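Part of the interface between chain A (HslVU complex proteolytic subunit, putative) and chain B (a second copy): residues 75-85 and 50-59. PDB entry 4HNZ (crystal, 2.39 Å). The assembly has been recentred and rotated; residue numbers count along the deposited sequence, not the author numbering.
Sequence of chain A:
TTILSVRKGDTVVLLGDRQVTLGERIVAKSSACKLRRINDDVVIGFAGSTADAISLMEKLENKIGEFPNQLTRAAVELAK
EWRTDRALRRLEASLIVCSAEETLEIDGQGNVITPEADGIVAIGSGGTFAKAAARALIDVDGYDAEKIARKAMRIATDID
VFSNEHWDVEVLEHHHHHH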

# COMPACT_ATOMS: atom_id res chain seq x y z
N ALA A 75 37.43 -1.06 10.26
CA ALA A 75 36.22 -1.41 9.60
C ALA A 75 35.06 -1.46 10.58
O ALA A 75 34.01 -0.90 10.30
CB ALA A 75 36.38 -2.75 8.87
N VAL A 76 35.23 -2.16 11.69
CA VAL A 76 34.19 -2.26 12.67
C VAL A 76 33.84 -0.90 13.23
O VAL A 76 32.66 -0.59 13.40
CB VAL A 76 34.58 -3.22 13.79
CG1 VAL A 76 33.57 -3.16 14.92
CG2 VAL A 76 34.62 -4.62 13.24
N GLU A 77 34.84 -0.06 13.48
CA GLU A 77 34.53 1.29 14.01
C GLU A 77 33.78 2.10 12.97
O GLU A 77 32.87 2.86 13.31
CB GLU A 77 35.78 2.03 14.40
CG GLU A 77 36.46 1.45 15.63
CD GLU A 77 35.60 1.52 16.87
OE1 GLU A 77 34.82 2.49 17.05
OE2 GLU A 77 35.68 0.57 17.67
N LEU A 78 34.16 1.94 11.72
CA LEU A 78 33.43 2.60 10.64
C LEU A 78 31.96 2.15 10.61
O LEU A 78 31.07 2.97 10.58
CB LEU A 78 34.04 2.30 9.28
CG LEU A 78 33.13 2.86 8.19
CD1 LEU A 78 33.31 4.35 8.04
CD2 LEU A 78 33.38 2.18 6.86
N ALA A 79 31.74 0.85 10.65
CA ALA A 79 30.40 0.33 10.58
C ALA A 79 29.57 0.84 11.74
O ALA A 79 28.41 1.21 11.54
CB ALA A 79 30.42 -1.18 10.54
N LYS A 80 30.12 0.85 12.95
CA LYS A 80 29.41 1.41 14.11
C LYS A 80 29.00 2.84 13.90
O LYS A 80 27.89 3.23 14.25
CB LYS A 80 30.27 1.35 15.37
CG LYS A 80 30.30 -0.02 15.96
CD LYS A 80 31.48 -0.25 16.87
CE LYS A 80 31.47 0.72 18.05
NZ LYS A 80 32.80 0.62 18.70
N GLU A 81 29.90 3.65 13.37
CA GLU A 81 29.62 5.06 13.16
C GLU A 81 28.55 5.24 12.07
O GLU A 81 27.66 6.07 12.16
CB GLU A 81 30.92 5.78 12.73
CG GLU A 81 30.84 7.30 12.71
CD GLU A 81 32.09 8.00 12.15
OE1 GLU A 81 33.06 7.34 11.70
OE2 GLU A 81 32.07 9.25 12.08
N TRP A 82 28.71 4.48 11.02
CA TRP A 82 27.80 4.48 9.92
C TRP A 82 26.37 4.18 10.41
O TRP A 82 25.43 4.83 10.00
CB TRP A 82 28.25 3.41 8.92
CG TRP A 82 27.54 3.37 7.59
CD1 TRP A 82 26.45 4.03 7.22
CD2 TRP A 82 27.89 2.51 6.50
NE1 TRP A 82 26.13 3.70 5.93
CE2 TRP A 82 26.99 2.76 5.47
CE3 TRP A 82 28.92 1.60 6.28
CZ2 TRP A 82 27.06 2.13 4.27
CZ3 TRP A 82 29.00 0.95 5.07
CH2 TRP A 82 28.07 1.22 4.08
N ARG A 83 26.20 3.18 11.27
CA ARG A 83 24.86 2.81 11.68
C ARG A 83 24.26 3.76 12.67
O ARG A 83 23.05 3.80 12.79
CB ARG A 83 24.84 1.43 12.29
CG ARG A 83 25.15 0.37 11.28
CD ARG A 83 24.02 0.19 10.29
NE ARG A 83 22.85 -0.29 11.01
CZ ARG A 83 21.65 -0.44 10.48
NH1 ARG A 83 21.41 -0.13 9.23
NH2 ARG A 83 20.68 -0.92 11.23
N THR A 84 25.07 4.50 13.42
CA THR A 84 24.53 5.36 14.50
C THR A 84 24.47 6.82 14.14
O THR A 84 23.88 7.59 14.85
CB THR A 84 25.32 5.21 15.81
OG1 THR A 84 26.73 5.32 15.55
CG2 THR A 84 25.09 3.87 16.41
N ASP A 85 25.16 7.24 13.09
CA ASP A 85 25.16 8.66 12.67
C ASP A 85 24.03 8.95 11.66
O ASP A 85 23.93 8.27 10.63
CB ASP A 85 26.50 9.03 12.08
CG ASP A 85 26.57 10.47 11.67
OD1 ASP A 85 26.02 10.83 10.62
OD2 ASP A 85 27.18 11.27 12.39
N THR B 50 26.64 -7.16 13.03
CA THR B 50 27.82 -6.92 13.81
C THR B 50 27.81 -5.53 14.46
O THR B 50 27.94 -5.42 15.67
CB THR B 50 29.06 -7.00 12.90
OG1 THR B 50 29.07 -8.26 12.24
CG2 THR B 50 30.37 -6.82 13.72
N ALA B 51 27.64 -4.50 13.63
CA ALA B 51 27.70 -3.14 14.12
C ALA B 51 26.55 -2.83 15.09
O ALA B 51 26.76 -2.18 16.12
CB ALA B 51 27.71 -2.19 12.99
N ASP B 52 25.35 -3.29 14.77
CA ASP B 52 24.19 -3.01 15.63
C ASP B 52 24.35 -3.68 16.98
O ASP B 52 24.24 -3.03 18.02
CB ASP B 52 22.90 -3.52 15.01
CG ASP B 52 22.43 -2.66 13.89
OD1 ASP B 52 23.26 -2.03 13.20
OD2 ASP B 52 21.19 -2.62 13.68
N ALA B 53 24.72 -4.95 16.96
CA ALA B 53 24.93 -5.68 18.18
C ALA B 53 26.07 -5.18 19.05
O ALA B 53 25.94 -5.09 20.29
CB ALA B 53 25.15 -7.15 17.90
N ILE B 54 27.20 -4.88 18.44
CA ILE B 54 28.34 -4.37 19.17
C ILE B 54 28.08 -3.02 19.80
O ILE B 54 28.50 -2.74 20.91
CB ILE B 54 29.58 -4.35 18.25
CG1 ILE B 54 30.03 -5.80 18.05
CG2 ILE B 54 30.70 -3.52 18.86
CD1 ILE B 54 31.26 -5.96 17.18
N SER B 55 27.37 -2.16 19.07
CA SER B 55 27.01 -0.86 19.64
C SER B 55 26.21 -1.10 20.91
O SER B 55 26.38 -0.38 21.90
CB SER B 55 26.23 -0.03 18.64
OG SER B 55 27.01 0.29 17.52
N LEU B 56 25.29 -2.07 20.89
CA LEU B 56 24.41 -2.32 22.09
C LEU B 56 25.11 -3.07 23.19
O LEU B 56 24.96 -2.70 24.35
CB LEU B 56 23.16 -3.06 21.72
CG LEU B 56 22.21 -2.23 20.86
CD1 LEU B 56 21.30 -3.18 20.11
CD2 LEU B 56 21.39 -1.27 21.72
N MET B 57 26.01 -3.97 22.84
CA MET B 57 26.94 -4.53 23.81
C MET B 57 27.77 -3.50 24.52
O MET B 57 27.94 -3.56 25.74
CB MET B 57 27.85 -5.54 23.17
CG MET B 57 27.01 -6.75 22.87
SD MET B 57 27.82 -8.24 22.26
CE MET B 57 27.96 -7.89 20.48
N GLU B 58 28.27 -2.51 23.80
CA GLU B 58 29.05 -1.48 24.45
C GLU B 58 28.21 -0.71 25.44
O GLU B 58 28.71 -0.33 26.49
CB GLU B 58 29.70 -0.54 23.44
CG GLU B 58 30.85 -1.24 22.71
CD GLU B 58 31.45 -0.41 21.58
OE1 GLU B 58 30.98 0.74 21.33
OE2 GLU B 58 32.41 -0.90 20.96
N LYS B 59 26.99 -0.39 25.06
CA LYS B 59 26.13 0.35 25.99
C LYS B 59 25.77 -0.52 27.19
O LYS B 59 25.76 -0.01 28.32
CB LYS B 59 24.85 0.86 25.33
CG LYS B 59 25.07 1.78 24.12
CD LYS B 59 25.66 3.14 24.45
CE LYS B 59 25.95 3.88 23.15
NZ LYS B 59 26.49 5.23 23.37

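What are the strongest links between the two helices? Two salt bridges, each with its cation on chain A and its carboxylate on chain B. Arg83(A) meets Asp52(B) through a pair of hydrogen bonds: NE of Arg83(A) donates to OD1 of Asp52(B) at 2.8 Å, and NH2 of Arg83(A) donates to OD2 of Asp52(B) at 3.0 Å. The carboxylate lies at the edge of the guanidinium, near its plane, so two N-H groups address two oxygens at once. Chi1, chi2 and chi3 of Arg83(A) are all m, and this folded course brings the guanidinium alongside the start of the chain B helix. Both residues are buried, where an unpaired charge would be costly; here each charge meets its opposite, and NH1 of Arg83(A) and OD2 of Asp52(B) find further hydrogen bonds elsewhere in the structure.

How does the second salt bridge reach across? Lys80(A) leaves its backbone sideways to the partner helix, but its long chain carries the ammonium to Glu58(B), where NZ of Lys80(A) lies 2.8 Å from OE2 of Glu58(B), with a weak hydrogen bond from the same NZ to OE1 of Glu58(B) at 3.2 Å. A second carboxylate shares the ammonium: NZ of Lys80(A) also forms a salt bridge with OE2 of Glu77(A), at 3.1 Å. Glu77(A), one turn earlier, has a CA-to-CB bond that points away from chain B, yet its side chain bends back to help hold the lysine. Glutamate and lysine are long enough to meet at a distance from the point where the backbones come nearest.

What does the lysine do along its length? It packs as a knob among Ala51(B), Ile54(B), Ser55(B) and Glu58(B), and with 88 Å² covered it has the largest contact area of any residue here. Its methylenes provide apolar surface: CD of Lys80(A) is 3.9 Å from CG2 of Ile54(B), while CG of Lys80(A) is 3.7 Å from OG of Ser55(B). OG of Ser55(B) donates to O of Ala51(B) at 2.9 Å, so its polar group is satisfied within its own helix. Thr84(A) does likewise, its OG1 donating to O of Lys80(A) at 2.7 Å.

Why can the helices approach so closely? Their axes cross almost at right angles, 86° between N-to-C directions, and come within 8.6 Å, with small side chains between them. CB of Ala79(A) and CB of Ala51(B) are 3.8 Å apart, and the methyl of Ala51(B) also rests against the chain A backbone, with its CB 3.8 Å from O of Ala79(A). Farther out, Val76(A) and Ile54(B) add an apolar contact, CG1 of Val76(A) to CD1 of Ile54(B) at 4.3 Å. In all, 432 Å² is buried between the stretches, counting both sides.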